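Local structure of 2-hydroxyhepta-2,4-diene-1,7-dioate isomerase (Corynebacterium glutamicum, 4DBF) at residues Val133-Glu138 with Ile164-Ser169. The protein probably acts as a magnesium-dependent oxaloacetate decarboxylase of the fumarylacetoacetate hydrolase family, and may also have isomerase activity. Residues are numbered along the deposited sequence; the frame is centred on the assembly and turned at random.
With MG (magnesium ion), chain C.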
loop_
_atom_site.group_PDB
_atom_site.type_symbol
_atom_site.label_atom_id
_atom_site.label_comp_id
_atom_site.label_asym_id
_atom_site.label_seq_id
_atom_site.Cartn_x
_atom_site.Cartn_y
_atom_site.Cartn_z
ATOM N N VAL A 133 1.809 17.281 -13.974
ATOM C CA VAL A 133 2.320 16.777 -12.716
ATOM C C VAL A 133 2.649 17.879 -11.748
ATOM O O VAL A 133 3.550 18.641 -11.964
ATOM C CB VAL A 133 3.549 15.915 -12.940
ATOM C CG1 VAL A 133 4.128 15.433 -11.650
ATOM C CG2 VAL A 133 3.230 14.778 -13.845
ATOM N N GLU A 134 1.886 17.946 -10.682
ATOM C CA GLU A 134 2.064 18.951 -9.651
ATOM C C GLU A 134 2.642 18.371 -8.363
ATOM O O GLU A 134 2.504 17.231 -8.096
ATOM C CB GLU A 134 0.745 19.666 -9.348
ATOM C CG GLU A 134 0.143 20.344 -10.558
ATOM C CD GLU A 134 -1.087 21.171 -10.281
ATOM O OE1 GLU A 134 -1.687 21.065 -9.242
ATOM O OE2 GLU A 134 -1.430 21.959 -11.134
ATOM N N PHE A 135 3.259 19.218 -7.582
ATOM C CA PHE A 135 3.753 18.870 -6.289
ATOM C C PHE A 135 2.744 19.282 -5.243
ATOM O O PHE A 135 1.886 20.049 -5.499
ATOM C CB PHE A 135 5.026 19.623 -6.029
ATOM C CG PHE A 135 4.844 21.090 -6.011
ATOM C CD1 PHE A 135 4.458 21.728 -4.872
ATOM C CD2 PHE A 135 4.997 21.825 -7.152
ATOM C CE1 PHE A 135 4.265 23.069 -4.866
ATOM C CE2 PHE A 135 4.824 23.171 -7.145
ATOM C CZ PHE A 135 4.457 23.789 -5.997
ATOM N N GLU A 136 2.898 18.760 -4.054
ATOM C CA GLU A 136 2.111 19.212 -2.941
ATOM C C GLU A 136 2.963 19.051 -1.702
ATOM O O GLU A 136 3.291 17.981 -1.371
ATOM C CB GLU A 136 0.854 18.376 -2.755
ATOM C CG GLU A 136 -0.014 18.114 -3.954
ATOM C CD GLU A 136 -1.326 17.449 -3.605
ATOM O OE1 GLU A 136 -1.341 16.564 -2.797
ATOM O OE2 GLU A 136 -2.331 17.807 -4.171
ATOM N N GLY A 137 3.306 20.127 -1.041
ATOM C CA GLY A 137 4.035 20.029 0.191
ATOM C C GLY A 137 3.143 19.730 1.354
ATOM O O GLY A 137 2.201 20.408 1.562
ATOM N N GLU A 138 3.491 18.715 2.125
ATOM C CA GLU A 138 2.687 18.293 3.237
ATOM C C GLU A 138 3.471 17.925 4.455
ATOM O O GLU A 138 4.533 17.417 4.378
ATOM C CB GLU A 138 1.758 17.125 2.875
ATOM C CG GLU A 138 1.177 17.199 1.498
ATOM C CD GLU A 138 0.034 16.240 1.213
ATOM O OE1 GLU A 138 -0.468 15.556 2.053
ATOM O OE2 GLU A 138 -0.378 16.197 0.090
ATOM N N ILE A 164 8.721 15.767 6.077
ATOM C CA ILE A 164 8.039 16.430 4.989
ATOM C C ILE A 164 7.771 15.369 3.933
ATOM O O ILE A 164 8.610 14.444 3.724
ATOM C CB ILE A 164 8.924 17.551 4.371
ATOM C CG1 ILE A 164 9.453 18.523 5.459
ATOM C CG2 ILE A 164 8.098 18.277 3.267
ATOM C CD1 ILE A 164 10.490 19.546 4.896
ATOM N N ILE A 165 6.628 15.474 3.268
ATOM C CA ILE A 165 6.365 14.662 2.055
ATOM C C ILE A 165 5.970 15.579 0.887
ATOM O O ILE A 165 5.323 16.595 1.082
ATOM C CB ILE A 165 5.315 13.539 2.319
ATOM C CG1 ILE A 165 5.139 12.684 1.040
ATOM C CG2 ILE A 165 3.893 14.118 2.791
ATOM C CD1 ILE A 165 4.325 11.434 1.228
ATOM N N ASN A 166 6.404 15.233 -0.325
ATOM C CA ASN A 166 5.957 15.930 -1.534
ATOM C C ASN A 166 4.977 14.935 -2.191
ATOM O O ASN A 166 5.409 13.881 -2.712
ATOM C CB ASN A 166 7.190 16.272 -2.432
ATOM C CG ASN A 166 6.812 17.140 -3.585
ATOM O OD1 ASN A 166 5.616 17.225 -3.926
ATOM N ND2 ASN A 166 7.802 17.782 -4.221
ATOM N N ASP A 167 3.667 15.200 -2.119
ATOM C CA ASP A 167 2.669 14.245 -2.646
ATOM C C ASP A 167 2.501 14.604 -4.145
ATOM O O ASP A 167 1.565 15.329 -4.533
ATOM C CB ASP A 167 1.357 14.398 -1.844
ATOM C CG ASP A 167 0.235 13.521 -2.343
ATOM O OD1 ASP A 167 0.445 12.561 -3.110
ATOM O OD2 ASP A 167 -0.924 13.786 -1.968
ATOM N N VAL A 168 3.393 14.076 -4.969
ATOM C CA VAL A 168 3.472 14.469 -6.393
ATOM C C VAL A 168 2.284 13.786 -7.053
ATOM O O VAL A 168 1.996 12.659 -6.713
ATOM C CB VAL A 168 4.778 13.940 -6.980
ATOM C CG1 VAL A 168 4.838 14.209 -8.466
ATOM C CG2 VAL A 168 5.995 14.633 -6.228
ATOM N N SER A 169 1.594 14.479 -7.961
ATOM C CA SER A 169 0.317 14.031 -8.493
ATOM C C SER A 169 0.193 14.484 -9.978
ATOM O O SER A 169 0.351 15.702 -10.241
ATOM C CB SER A 169 -0.823 14.771 -7.735
ATOM O OG SER A 169 -0.533 14.877 -6.304
HETATM MG MG MG C . -2.026 15.468 -1.062
HETATM O O HOH W 1 -2.460 14.285 0.692
HETATM O O HOH W 2 -3.848 14.862 -1.816
HETATM O O HOH W 3 -2.951 17.201 -0.503
#
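Glu138, Glu136 and Asp167, one carboxylate oxygen each, converge on a magnesium ion: Glu138 OE2 lies 2.1 Å from the magnesium, and Glu136 OE1 and Asp167 OD2 are each 2.2 Å from it. Waters 1, 2 and 3 raise the coordination number to six. The planes of the Glu136 and Asp167 carboxylates are turned 82° apart, although the two side chains run alongside each other in the same direction; Glu138 comes across Asp167 at a slant, with OE2 3.2 Å from Asp167 CB. Glu136 OE1 and Asp167 OD2 stand 2.9 Å apart, a closeness that the shared cation would offset. Both glutamates have CG anti to the carbonyl carbon (chi1 -49° for Glu136, -38° for Glu138) and then run extended, which carries their carboxylates to the metal. Glu138 OE1, 3.5 Å from the magnesium and not a ligand, accepts a hydrogen bond from water 1. Two glutamates and an aspartate around a divalent cation are the acidic metal site characteristic of the FAH family, built here on two antiparallel strands. Paired backbone bonds join Glu134 with Ser169 and Glu138 with Ile165, flanking an irregular middle where Asp167 centres an inverse gamma turn. There Asp167 N donates to Glu136 O in the carbonyl plane, while Glu136 N turns to a side chain, Asn166 OD1 (3.1 Å). Ser169 OG donates to Asp167 O from above the carbonyl plane. In the second shell, Glu136 OE2 forms a salt bridge with Arg171 and Asp167 OD1 one with Lys112; Lys184 hydrogen-bonds to the metal-bound Asp167 OD2 and to Ser169 OG.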